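Local coordinates for hypothetical protein TM1553 (Thermotoga maritima, PDB 1VRM) that probably transfers FMN from FAD to target flavoproteins, as in ApbE-type flavin transferases, at residues Gly101-Thr106 and Ala275-Thr280; Val107-Glu112 and Leu135-Tyr140; Glu112-Thr117 and Leu123-Arg128; Glu129-Ala134 and Thr255-Arg260. One frame throughout, in Å; residues are numbered along the deposited sequence.

Contact 1: residues Gly101-Thr106 and Ala275-Thr280; sequences GAFDPT and ADALST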
loop_
_atom_site.group_PDB
_atom_site.type_symbol
_atom_site.label_atom_id
_atom_site.label_comp_id
_atom_site.label_asym_id
_atom_site.label_seq_id
_atom_site.Cartn_x
_atom_site.Cartn_y
_atom_site.Cartn_z
ATOM N N GLY A 101 -1.371 11.376 10.497
ATOM C CA GLY A 101 -1.837 11.752 9.171
ATOM C C GLY A 101 -0.840 11.676 8.049
ATOM O O GLY A 101 -1.162 12.080 6.932
ATOM N N ALA A 102 0.371 11.197 8.318
ATOM C CA ALA A 102 1.344 11.004 7.220
ATOM C C ALA A 102 0.854 9.972 6.192
ATOM O O ALA A 102 0.943 10.193 4.965
ATOM C CB ALA A 102 2.700 10.625 7.767
ATOM N N PHE A 103 0.332 8.855 6.685
ATOM C CA PHE A 103 -0.584 8.011 5.899
ATOM C C PHE A 103 -1.978 8.550 6.193
ATOM O O PHE A 103 -2.344 8.699 7.365
ATOM C CB PHE A 103 -0.482 6.537 6.314
ATOM C CG PHE A 103 -1.531 5.676 5.688
ATOM C CD1 PHE A 103 -1.351 5.124 4.434
ATOM C CD2 PHE A 103 -2.723 5.448 6.342
ATOM C CE1 PHE A 103 -2.346 4.316 3.882
ATOM C CE2 PHE A 103 -3.739 4.639 5.768
ATOM C CZ PHE A 103 -3.554 4.121 4.541
ATOM N N ASP A 104 -2.750 8.857 5.158
ATOM C CA ASP A 104 -4.113 9.290 5.370
ATOM C C ASP A 104 -4.968 8.821 4.206
ATOM O O ASP A 104 -4.722 9.255 3.091
ATOM C CB ASP A 104 -4.137 10.791 5.481
ATOM C CG ASP A 104 -5.470 11.326 5.998
ATOM O OD1 ASP A 104 -6.477 10.698 5.664
ATOM O OD2 ASP A 104 -5.525 12.352 6.759
ATOM N N PRO A 105 -5.978 7.975 4.480
ATOM C CA PRO A 105 -6.811 7.446 3.416
ATOM C C PRO A 105 -7.805 8.483 2.889
ATOM O O PRO A 105 -8.578 8.164 2.018
ATOM C CB PRO A 105 -7.517 6.278 4.087
ATOM C CG PRO A 105 -7.689 6.692 5.454
ATOM C CD PRO A 105 -6.429 7.466 5.788
ATOM N N THR A 106 -7.794 9.709 3.383
ATOM C CA THR A 106 -8.658 10.740 2.824
ATOM C C THR A 106 -7.954 11.717 1.869
ATOM O O THR A 106 -8.371 12.845 1.693
ATOM C CB THR A 106 -9.371 11.522 3.927
ATOM O OG1 THR A 106 -8.388 12.231 4.688
ATOM C CG2 THR A 106 -10.182 10.578 4.846
ATOM N N ALA A 275 3.162 -3.178 6.404
ATOM C CA ALA A 275 4.288 -2.786 5.595
ATOM C C ALA A 275 3.835 -1.781 4.541
ATOM O O ALA A 275 4.539 -0.816 4.256
ATOM C CB ALA A 275 4.936 -4.011 4.923
ATOM N N ASP A 276 2.657 -2.014 3.940
ATOM C CA ASP A 276 2.130 -1.135 2.880
ATOM C C ASP A 276 1.785 0.258 3.465
ATOM O O ASP A 276 2.251 1.273 2.954
ATOM C CB ASP A 276 0.894 -1.802 2.233
ATOM C CG ASP A 276 0.481 -1.188 0.932
ATOM O OD1 ASP A 276 1.246 -0.402 0.374
ATOM O OD2 ASP A 276 -0.660 -1.546 0.476
ATOM N N ALA A 277 0.981 0.310 4.550
ATOM C CA ALA A 277 0.581 1.600 5.128
ATOM C C ALA A 277 1.796 2.388 5.608
ATOM O O ALA A 277 1.899 3.595 5.410
ATOM C CB ALA A 277 -0.387 1.456 6.257
ATOM N N LEU A 278 2.718 1.699 6.289
ATOM C CA LEU A 278 3.850 2.383 6.856
ATOM C C LEU A 278 4.910 2.743 5.824
ATOM O O LEU A 278 5.633 3.713 6.007
ATOM C CB LEU A 278 4.425 1.616 8.038
ATOM C CG LEU A 278 3.479 1.486 9.231
ATOM C CD1 LEU A 278 4.177 0.813 10.403
ATOM C CD2 LEU A 278 2.922 2.808 9.687
ATOM N N SER A 279 4.920 2.084 4.678
ATOM C CA SER A 279 5.895 2.471 3.650
ATOM C C SER A 279 5.446 3.833 3.073
ATOM O O SER A 279 6.269 4.675 2.802
ATOM C CB SER A 279 6.080 1.425 2.569
ATOM O OG SER A 279 4.921 1.285 1.774
ATOM N N THR A 280 4.122 4.025 2.937
ATOM C CA THR A 280 3.585 5.295 2.489
ATOM C C THR A 280 3.901 6.379 3.510
ATOM O O THR A 280 4.395 7.442 3.180
ATOM C CB THR A 280 2.051 5.145 2.268
ATOM O OG1 THR A 280 1.827 4.155 1.233
ATOM C CG2 THR A 280 1.405 6.459 1.882
#

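Contact 2: residues Val107-Glu112 and Leu135-Tyr140; sequences VGRLLE and LKHTGY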
loop_
_atom_site.group_PDB
_atom_site.type_symbol
_atom_site.label_atom_id
_atom_site.label_comp_id
_atom_site.label_asym_id
_atom_site.label_seq_id
_atom_site.Cartn_x
_atom_site.Cartn_y
_atom_site.Cartn_z
ATOM N N VAL A 107 -6.891 11.245 1.239
ATOM C CA VAL A 107 -6.281 11.979 0.119
ATOM C C VAL A 107 -7.120 11.916 -1.172
ATOM O O VAL A 107 -6.677 12.419 -2.199
ATOM C CB VAL A 107 -4.831 11.463 -0.182
ATOM C CG1 VAL A 107 -3.868 11.857 0.947
ATOM C CG2 VAL A 107 -4.824 10.003 -0.376
ATOM N N GLY A 108 -8.340 11.357 -1.149
ATOM C CA GLY A 108 -9.109 11.198 -2.344
ATOM C C GLY A 108 -9.376 12.494 -3.095
ATOM O O GLY A 108 -9.241 12.551 -4.305
ATOM N N ARG A 109 -9.814 13.564 -2.393
ATOM C CA ARG A 109 -10.090 14.812 -3.082
ATOM C C ARG A 109 -8.833 15.373 -3.772
ATOM O O ARG A 109 -8.919 15.950 -4.854
ATOM C CB ARG A 109 -10.698 15.879 -2.164
ATOM C CG ARG A 109 -12.109 15.588 -1.695
ATOM C CD ARG A 109 -13.157 15.692 -2.731
ATOM N NE ARG A 109 -13.246 17.051 -3.240
ATOM C CZ ARG A 109 -13.981 18.047 -2.702
ATOM N NH1 ARG A 109 -14.698 17.845 -1.620
ATOM N NH2 ARG A 109 -14.025 19.239 -3.309
ATOM N N LEU A 110 -7.684 15.249 -3.114
ATOM C CA LEU A 110 -6.442 15.721 -3.711
ATOM C C LEU A 110 -6.029 14.856 -4.919
ATOM O O LEU A 110 -5.634 15.399 -5.956
ATOM C CB LEU A 110 -5.316 15.747 -2.668
ATOM C CG LEU A 110 -5.371 16.886 -1.670
ATOM C CD1 LEU A 110 -4.522 16.521 -0.489
ATOM C CD2 LEU A 110 -4.894 18.201 -2.323
ATOM N N LEU A 111 -6.151 13.545 -4.795
ATOM C CA LEU A 111 -5.795 12.634 -5.932
ATOM C C LEU A 111 -6.677 12.986 -7.126
ATOM O O LEU A 111 -6.229 13.050 -8.251
ATOM C CB LEU A 111 -5.920 11.181 -5.548
ATOM C CG LEU A 111 -4.871 10.778 -4.511
ATOM C CD1 LEU A 111 -5.206 9.424 -3.984
ATOM C CD2 LEU A 111 -3.490 10.761 -5.101
ATOM N N GLU A 112 -7.939 13.282 -6.859
ATOM C CA GLU A 112 -8.890 13.590 -7.927
ATOM C C GLU A 112 -8.491 14.929 -8.622
ATOM O O GLU A 112 -8.457 15.081 -9.853
ATOM C CB GLU A 112 -10.258 13.614 -7.257
ATOM C CG GLU A 112 -11.413 13.639 -8.086
ATOM C CD GLU A 112 -12.661 13.747 -7.208
ATOM O OE1 GLU A 112 -12.758 14.698 -6.407
ATOM O OE2 GLU A 112 -13.527 12.884 -7.338
ATOM N N LEU A 135 -7.288 20.966 0.631
ATOM C CA LEU A 135 -6.824 20.543 1.981
ATOM C C LEU A 135 -7.923 20.694 3.028
ATOM O O LEU A 135 -7.943 19.947 4.006
ATOM C CB LEU A 135 -5.599 21.355 2.421
ATOM C CG LEU A 135 -4.297 20.930 1.757
ATOM C CD1 LEU A 135 -3.240 21.911 2.177
ATOM C CD2 LEU A 135 -3.919 19.496 2.137
ATOM N N LYS A 136 -8.869 21.615 2.820
ATOM C CA LYS A 136 -10.035 21.718 3.716
ATOM C C LYS A 136 -10.937 20.495 3.596
ATOM O O LYS A 136 -11.803 20.264 4.440
ATOM C CB LYS A 136 -10.882 22.938 3.399
ATOM C CG LYS A 136 -10.120 24.245 3.400
ATOM C CD LYS A 136 -11.060 25.412 3.259
ATOM C CE LYS A 136 -10.345 26.750 3.397
ATOM N NZ LYS A 136 -9.489 26.986 2.223
ATOM N N HIS A 137 -10.775 19.770 2.499
ATOM C CA HIS A 137 -11.552 18.553 2.210
ATOM C C HIS A 137 -10.676 17.324 2.230
ATOM O O HIS A 137 -10.905 16.388 1.448
ATOM C CB HIS A 137 -12.261 18.724 0.882
ATOM C CG HIS A 137 -12.892 20.066 0.752
ATOM N ND1 HIS A 137 -13.826 20.532 1.663
ATOM C CD2 HIS A 137 -12.624 21.097 -0.079
ATOM C CE1 HIS A 137 -14.107 21.791 1.375
ATOM N NE2 HIS A 137 -13.408 22.151 0.311
ATOM N N THR A 138 -9.732 17.345 3.184
ATOM C CA THR A 138 -8.743 16.271 3.397
ATOM C C THR A 138 -8.617 16.121 4.892
ATOM O O THR A 138 -8.674 17.111 5.576
ATOM C CB THR A 138 -7.378 16.706 2.835
ATOM O OG1 THR A 138 -7.536 17.021 1.439
ATOM C CG2 THR A 138 -6.307 15.614 2.998
ATOM N N GLY A 139 -8.494 14.893 5.381
ATOM C CA GLY A 139 -8.164 14.677 6.807
ATOM C C GLY A 139 -8.947 13.493 7.354
ATOM O O GLY A 139 -10.193 13.481 7.286
ATOM N N TYR A 140 -8.233 12.515 7.915
ATOM C CA TYR A 140 -8.906 11.260 8.347
ATOM C C TYR A 140 -9.948 11.457 9.421
ATOM O O TYR A 140 -10.849 10.631 9.577
ATOM C CB TYR A 140 -7.906 10.211 8.830
ATOM C CG TYR A 140 -7.234 10.544 10.122
ATOM C CD1 TYR A 140 -6.156 11.434 10.163
ATOM C CD2 TYR A 140 -7.661 9.964 11.321
ATOM C CE1 TYR A 140 -5.503 11.729 11.382
ATOM C CE2 TYR A 140 -7.045 10.279 12.525
ATOM C CZ TYR A 140 -5.978 11.148 12.539
ATOM O OH TYR A 140 -5.370 11.436 13.745
HETATM O O HOH W 1 -10.515 13.864 0.568
HETATM O O HOH W 2 -7.704 14.857 -0.244
#

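Contact 3: residues Glu112-Thr117 and Leu123-Arg128; sequences ELWGFT and LRVPSR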
loop_
_atom_site.group_PDB
_atom_site.type_symbol
_atom_site.label_atom_id
_atom_site.label_comp_id
_atom_site.label_asym_id
_atom_site.label_seq_id
_atom_site.Cartn_x
_atom_site.Cartn_y
_atom_site.Cartn_z
ATOM N N GLU A 112 -7.939 13.282 -6.859
ATOM C CA GLU A 112 -8.890 13.590 -7.927
ATOM C C GLU A 112 -8.491 14.929 -8.622
ATOM O O GLU A 112 -8.457 15.081 -9.853
ATOM C CB GLU A 112 -10.258 13.614 -7.257
ATOM C CG GLU A 112 -11.413 13.639 -8.086
ATOM C CD GLU A 112 -12.661 13.747 -7.208
ATOM O OE1 GLU A 112 -12.758 14.698 -6.407
ATOM O OE2 GLU A 112 -13.527 12.884 -7.338
ATOM N N LEU A 113 -8.066 15.892 -7.815
ATOM C CA LEU A 113 -7.655 17.176 -8.311
ATOM C C LEU A 113 -6.433 17.089 -9.196
ATOM O O LEU A 113 -6.373 17.697 -10.244
ATOM C CB LEU A 113 -7.375 18.075 -7.117
ATOM C CG LEU A 113 -7.235 19.575 -7.323
ATOM C CD1 LEU A 113 -8.620 20.182 -7.652
ATOM C CD2 LEU A 113 -6.575 20.194 -6.084
ATOM N N TRP A 114 -5.453 16.305 -8.760
ATOM C CA TRP A 114 -4.218 16.095 -9.520
ATOM C C TRP A 114 -4.416 15.203 -10.762
ATOM O O TRP A 114 -3.557 15.132 -11.639
ATOM C CB TRP A 114 -3.169 15.432 -8.594
ATOM C CG TRP A 114 -2.481 16.345 -7.714
ATOM C CD1 TRP A 114 -2.846 16.710 -6.449
ATOM C CD2 TRP A 114 -1.247 17.018 -7.989
ATOM N NE1 TRP A 114 -1.931 17.605 -5.925
ATOM C CE2 TRP A 114 -0.921 17.794 -6.851
ATOM C CE3 TRP A 114 -0.399 17.064 -9.118
ATOM C CZ2 TRP A 114 0.200 18.604 -6.813
ATOM C CZ3 TRP A 114 0.716 17.818 -9.059
ATOM C CH2 TRP A 114 1.007 18.619 -7.935
ATOM N N GLY A 115 -5.523 14.485 -10.817
ATOM C CA GLY A 115 -5.829 13.608 -11.954
ATOM C C GLY A 115 -5.435 12.147 -11.804
ATOM O O GLY A 115 -5.568 11.347 -12.753
ATOM N N PHE A 116 -4.954 11.765 -10.635
ATOM C CA PHE A 116 -4.488 10.388 -10.398
ATOM C C PHE A 116 -5.623 9.360 -10.468
ATOM O O PHE A 116 -5.378 8.212 -10.755
ATOM C CB PHE A 116 -3.669 10.269 -9.138
ATOM C CG PHE A 116 -2.327 10.888 -9.263
ATOM C CD1 PHE A 116 -1.359 10.315 -10.100
ATOM C CD2 PHE A 116 -1.987 12.023 -8.549
ATOM C CE1 PHE A 116 -0.128 10.880 -10.191
ATOM C CE2 PHE A 116 -0.764 12.568 -8.656
ATOM C CZ PHE A 116 0.166 12.023 -9.481
ATOM N N THR A 117 -6.854 9.807 -10.296
ATOM C CA THR A 117 -8.019 8.929 -10.309
ATOM C C THR A 117 -8.724 8.831 -11.665
ATOM O O THR A 117 -9.502 7.901 -11.867
ATOM C CB THR A 117 -9.056 9.453 -9.309
ATOM O OG1 THR A 117 -9.563 10.707 -9.765
ATOM C CG2 THR A 117 -8.475 9.609 -7.917
ATOM N N LEU A 123 -4.494 14.426 -15.838
ATOM C CA LEU A 123 -3.292 14.631 -15.035
ATOM C C LEU A 123 -2.814 16.071 -15.226
ATOM O O LEU A 123 -2.617 16.532 -16.347
ATOM C CB LEU A 123 -2.181 13.655 -15.405
ATOM C CG LEU A 123 -2.430 12.195 -15.043
ATOM C CD1 LEU A 123 -1.454 11.334 -15.848
ATOM C CD2 LEU A 123 -2.294 11.961 -13.551
ATOM N N ARG A 124 -2.645 16.793 -14.125
ATOM C CA ARG A 124 -2.270 18.194 -14.180
ATOM C C ARG A 124 -1.706 18.645 -12.859
ATOM O O ARG A 124 -1.922 17.995 -11.856
ATOM C CB ARG A 124 -3.477 19.074 -14.550
ATOM C CG ARG A 124 -4.537 19.155 -13.503
ATOM C CD ARG A 124 -5.694 19.955 -13.982
ATOM N NE ARG A 124 -6.680 19.956 -12.935
ATOM C CZ ARG A 124 -6.846 20.938 -12.063
ATOM N NH1 ARG A 124 -6.154 22.058 -12.124
ATOM N NH2 ARG A 124 -7.763 20.788 -11.120
ATOM N N VAL A 125 -1.001 19.772 -12.881
ATOM C CA VAL A 125 -0.534 20.435 -11.685
ATOM C C VAL A 125 -1.577 21.479 -11.292
ATOM O O VAL A 125 -1.725 22.491 -11.985
ATOM C CB VAL A 125 0.839 21.135 -11.875
ATOM C CG1 VAL A 125 1.335 21.740 -10.613
ATOM C CG2 VAL A 125 1.887 20.129 -12.483
ATOM N N PRO A 126 -2.326 21.228 -10.216
ATOM C CA PRO A 126 -3.327 22.190 -9.790
ATOM C C PRO A 126 -2.653 23.436 -9.256
ATOM O O PRO A 126 -1.512 23.383 -8.832
ATOM C CB PRO A 126 -4.070 21.443 -8.661
ATOM C CG PRO A 126 -3.710 19.980 -8.839
ATOM C CD PRO A 126 -2.296 20.067 -9.297
ATOM N N SER A 127 -3.352 24.574 -9.271
ATOM C CA SER A 127 -2.772 25.747 -8.645
ATOM C C SER A 127 -2.666 25.675 -7.132
ATOM O O SER A 127 -3.373 24.881 -6.478
ATOM C CB SER A 127 -3.613 26.982 -9.018
ATOM O OG SER A 127 -4.883 26.932 -8.348
ATOM N N ARG A 128 -1.819 26.522 -6.556
ATOM C CA ARG A 128 -1.698 26.622 -5.113
ATOM C C ARG A 128 -3.053 26.879 -4.452
ATOM O O ARG A 128 -3.416 26.295 -3.420
ATOM C CB ARG A 128 -0.743 27.752 -4.715
ATOM C CG ARG A 128 -0.456 27.743 -3.243
ATOM C CD ARG A 128 0.527 28.834 -2.841
ATOM N NE ARG A 128 0.652 28.956 -1.384
HETATM O O HOH W 3 -7.440 17.035 -12.897
#

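Contact 4: residues Glu129-Ala134 and Thr255-Arg260; sequences EEIEEA and TGYPAR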
loop_
_atom_site.group_PDB
_atom_site.type_symbol
_atom_site.label_atom_id
_atom_site.label_comp_id
_atom_site.label_asym_id
_atom_site.label_seq_id
_atom_site.Cartn_x
_atom_site.Cartn_y
_atom_site.Cartn_z
ATOM N N GLU A 129 -3.791 27.811 -5.034
ATOM C CA GLU A 129 -5.108 28.130 -4.513
ATOM C C GLU A 129 -6.050 26.900 -4.517
ATOM O O GLU A 129 -6.770 26.668 -3.535
ATOM C CB GLU A 129 -5.676 29.312 -5.296
ATOM C CG GLU A 129 -7.020 29.698 -4.973
ATOM C CD GLU A 129 -7.350 31.117 -5.470
ATOM O OE1 GLU A 129 -6.632 31.675 -6.334
ATOM O OE2 GLU A 129 -8.324 31.677 -4.961
ATOM N N GLU A 130 -6.011 26.097 -5.571
ATOM C CA GLU A 130 -6.855 24.893 -5.670
ATOM C C GLU A 130 -6.462 23.872 -4.609
ATOM O O GLU A 130 -7.289 23.254 -3.995
ATOM C CB GLU A 130 -6.709 24.243 -7.032
ATOM C CG GLU A 130 -7.427 24.930 -8.189
ATOM C CD GLU A 130 -7.286 24.054 -9.418
ATOM O OE1 GLU A 130 -6.215 24.159 -10.091
ATOM O OE2 GLU A 130 -8.190 23.188 -9.616
ATOM N N ILE A 131 -5.161 23.734 -4.396
ATOM C CA ILE A 131 -4.649 22.756 -3.443
ATOM C C ILE A 131 -5.001 23.182 -2.024
ATOM O O ILE A 131 -5.401 22.354 -1.199
ATOM C CB ILE A 131 -3.127 22.543 -3.609
ATOM C CG1 ILE A 131 -2.865 21.791 -4.897
ATOM C CG2 ILE A 131 -2.547 21.808 -2.406
ATOM C CD1 ILE A 131 -1.536 21.954 -5.452
ATOM N N GLU A 132 -4.852 24.474 -1.725
ATOM C CA GLU A 132 -5.213 24.985 -0.402
ATOM C C GLU A 132 -6.682 24.766 -0.085
ATOM O O GLU A 132 -7.006 24.356 1.005
ATOM C CB GLU A 132 -4.889 26.446 -0.244
ATOM C CG GLU A 132 -3.400 26.743 -0.163
ATOM N N GLU A 133 -7.538 24.915 -1.082
ATOM C CA GLU A 133 -8.937 24.640 -0.862
ATOM C C GLU A 133 -9.161 23.141 -0.677
ATOM O O GLU A 133 -9.917 22.730 0.199
ATOM C CB GLU A 133 -9.764 25.154 -2.029
ATOM C CG GLU A 133 -11.247 24.750 -1.950
ATOM C CD GLU A 133 -11.993 25.347 -0.771
ATOM O OE1 GLU A 133 -11.624 26.439 -0.292
ATOM O OE2 GLU A 133 -12.936 24.676 -0.279
ATOM N N ALA A 134 -8.532 22.297 -1.482
ATOM C CA ALA A 134 -8.738 20.865 -1.344
ATOM C C ALA A 134 -8.272 20.312 0.006
ATOM O O ALA A 134 -8.791 19.307 0.502
ATOM C CB ALA A 134 -8.063 20.096 -2.484
ATOM N N THR A 255 0.262 18.994 2.959
ATOM C CA THR A 255 0.574 20.049 1.990
ATOM C C THR A 255 -0.232 19.963 0.698
ATOM O O THR A 255 -0.418 20.971 0.008
ATOM C CB THR A 255 2.044 20.028 1.576
ATOM O OG1 THR A 255 2.320 18.944 0.693
ATOM C CG2 THR A 255 2.914 19.964 2.816
ATOM N N GLY A 256 -0.662 18.750 0.369
ATOM C CA GLY A 256 -1.362 18.517 -0.901
ATOM C C GLY A 256 -0.490 18.391 -2.140
ATOM O O GLY A 256 -1.020 18.296 -3.233
ATOM N N TYR A 257 0.837 18.353 -1.964
ATOM C CA TYR A 257 1.778 18.193 -3.064
ATOM C C TYR A 257 2.498 16.827 -2.885
ATOM O O TYR A 257 2.548 16.278 -1.760
ATOM C CB TYR A 257 2.806 19.325 -3.094
ATOM C CG TYR A 257 2.286 20.654 -3.569
ATOM C CD1 TYR A 257 1.731 21.566 -2.678
ATOM C CD2 TYR A 257 2.327 20.963 -4.919
ATOM C CE1 TYR A 257 1.245 22.817 -3.148
ATOM C CE2 TYR A 257 1.840 22.194 -5.400
ATOM C CZ TYR A 257 1.306 23.105 -4.499
ATOM O OH TYR A 257 0.818 24.322 -5.002
ATOM N N PRO A 258 3.063 16.275 -3.971
ATOM C CA PRO A 258 3.896 15.095 -3.881
ATOM C C PRO A 258 4.940 15.286 -2.824
ATOM O O PRO A 258 5.572 16.340 -2.723
ATOM C CB PRO A 258 4.501 14.969 -5.291
ATOM C CG PRO A 258 3.490 15.581 -6.169
ATOM C CD PRO A 258 2.988 16.760 -5.366
ATOM N N ALA A 259 5.117 14.276 -1.995
ATOM C CA ALA A 259 6.145 14.358 -0.964
ATOM C C ALA A 259 7.534 14.330 -1.644
ATOM O O ALA A 259 7.728 13.560 -2.579
ATOM C CB ALA A 259 5.993 13.175 -0.028
ATOM N N ARG A 260 8.458 15.178 -1.186
ATOM C CA ARG A 260 9.758 15.372 -1.811
ATOM C C ARG A 260 10.928 14.901 -0.957
ATOM O O ARG A 260 10.742 14.598 0.230
ATOM C CB ARG A 260 9.947 16.850 -2.175
ATOM C CG ARG A 260 8.815 17.414 -3.089
ATOM C CD ARG A 260 8.738 16.652 -4.385
ATOM N NE ARG A 260 7.886 17.295 -5.390
ATOM C CZ ARG A 260 7.687 16.787 -6.601
ATOM N NH1 ARG A 260 8.254 15.645 -6.940
ATOM N NH2 ARG A 260 6.896 17.404 -7.465
#

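Contact 1: residues Gly101-Thr106 and Ala275-Thr280
F103 and T280 bring the two backbones nearest, with their CA atoms 6.0 Å apart. The 101-106 segment is a loop between helices 83-98 and 108-114. The 275-280 segment is part of the long helix 272-296. The helix presents A277 and T280, one turn apart, to a single aromatic ring. The ring belongs to F103, whose CG stands anti to the backbone N (chi1 171°), and this carries the ring over to the helix. A277 CB lies over the centre of one face in a CH-pi contact, 4.2 Å from the centroid of the F103 ring. T280 CG2 meets the ring at its edge, 4.0 Å from F103 CD1. F103 CD1 also comes to 3.7 Å from A277 O. F95 of helix 83-98 and I165 also pack on F103. Further along the loop, D104 OD1 takes T106 N at 2.8 Å and T106 OG1 at 2.6 Å, both from one face of the carboxylate. The first bond makes an Asx turn. With an alanine in place of F103, A277 CB would probably lack the ring face it lies over and T280 CG2 the ring edge, leaving a gap between loop and helix. T280 OG1 and D104 N bond to a molecule of unknown identity, probably from the crystallisation liquor, so a pocket is only suggested. The contact is thus mainly apolar, with the ring also resting against one backbone carbonyl.

Contact 2: residues Val107-Glu112 and Leu135-Tyr140
The side chain of R109 crosses H137 obliquely, touching it with CB, CG and the guanidinium. R109 CB is 3.7 Å from H137 O, and R109 CG comes closer to that oxygen, at 3.5 Å. The chain bends at chi2 and chi3 (-71° and -63°), folding the guanidinium back toward the histidine. CZ lies near H137 CB, and R109 NH1 is 3.6 Å from H137 CB. H137 CB lies over one guanidinium face, and the two planes are nearly parallel (4°), though NH1 meets the ring obliquely. R109 NH1 also bonds to G157 O, and the histidine is held by E133 and N156. With an alanine at R109, H137 CB would probably lose the flat group it lies over, and G157 O its arginine donor. V107 is the N-cap of helix 108-114, and L135-T138 form a type I beta turn. Waters join this turn to the helix. R109 N donates to water 1, which lies 2.7 Å from H137 O. Water 2 accepts from L110 N at 2.9 Å and donates to T138 OG1 at 2.7 Å. T138 OG1 also bonds to A134 O. L110 CD1 packs on L135 CD2, and the L110 side chain crosses T138 at about a right angle.

Contact 3: residues Glu112-Thr117 and Leu123-Arg128
W114 O is gripped by two groups of the returning chain. R124 N donates to W114 O over 3.1 Å at an N-H...O angle of 162°, coming from above the carbonyl plane. L123 CA adds a CA-H...O contact of 3.4 Å to W114 O. The helix 108-114 has just ended here in a Schellman motif, with G115 at positive phi. G115 lies against L123, and a CB on it would clash with L123 CA. L123 CD2 reaches G115 O and the F116 ring, with L123 CD2 3.9 Å from F116 CD1.

The largest side chain is W114. P126 CD sits over the six-membered ring of W114, 3.4 Å from the centroid and 9° off the normal, in a tight CH-pi contact. V125 lies alongside the indole and points the same way, with V125 CG1 near W114 CH2. W114 NE1 is held by G256 O. P126 is shared, because P126 CB also packs on L113 CD2 at 3.8 Å.

R124 leaves its backbone with CG between N and the carbonyl carbon (chi1 69°), then runs extended to NE. This brings the guanidinium beside L113. Water 3 lies in the guanidinium plane at its edge. It accepts from R124 NE at 3.0 Å and donates to L113 O at 2.9 Å. R124 NH2 touches L113 CD1 and forms a salt bridge with E130.

The two carbonyls at the helix end, L113 O and W114 O, are thus met by a water and by a backbone N-H, while proline over indole packs the returning chain against the helix end.

Contact 4: residues Glu129-Ala134 and Thr255-Arg260
The apolar contacts rest on I131, which reaches across from helix 128-135 to the loop with both of its branches. CG1 is anti to the carbonyl carbon (chi1 -71°) and CG2 is anti to the backbone N. The two branches therefore part and meet different residues.

The longer branch makes a CH-pi contact with Y257. I131 CD1 sits over one face of the Y257 ring, 3.6 Å from the centroid and 29° off the normal. It is displaced toward the hydroxyl end. I131 CD1 is 3.2 Å from Y257 CZ, its nearest ring atom, and 3.4 Å from Y257 OH, so the packing is tight here. The two side chains cross at about a right angle.

The shorter branch meets backbone. I131 CG2 is 3.3 Å from T255 O and 3.8 Å from G256 CA. G256 has positive phi, and a CB on it would run into I131 CG2. The absence of a side chain lets the helix come this close, with the CA atoms of I131 and G256 5.9 Å apart.

The polar bonds lie within the loop or lead to other parts of the fold. Y257 N donates to T255 OG1 over 3.1 Å at an angle of 165°, an ST turn that shapes the chain around G256. The backbone of G256 also ties this turn to helix 108-114.

The arrangement is an ST turn with a positive-phi glycine at its middle, packed on helix 128-135 of this ApbE-family protein.

From the N terminus, the loop 101-106 comes first and its partner, 275-280, last. Contact 1 therefore closes the widest loop, and the other three contacts nest inside it. Contact 2 opens next, at 107-112, and closes at 135-140. Contact 3 nests within that loop, shares E112 with contact 2, and closes the short link between helices 108-114 and 128-135. Contact 4 opens just after contact 3 closes. It crosses contact 2 and ends at 255-260. T106 OG1 and D104 OD2 bind the backbone of G139 and Y140, so contacts 1 and 2 touch. Together the contacts tie the helical pair to the 255-260 loop and, through 101-106, to helix 272-296.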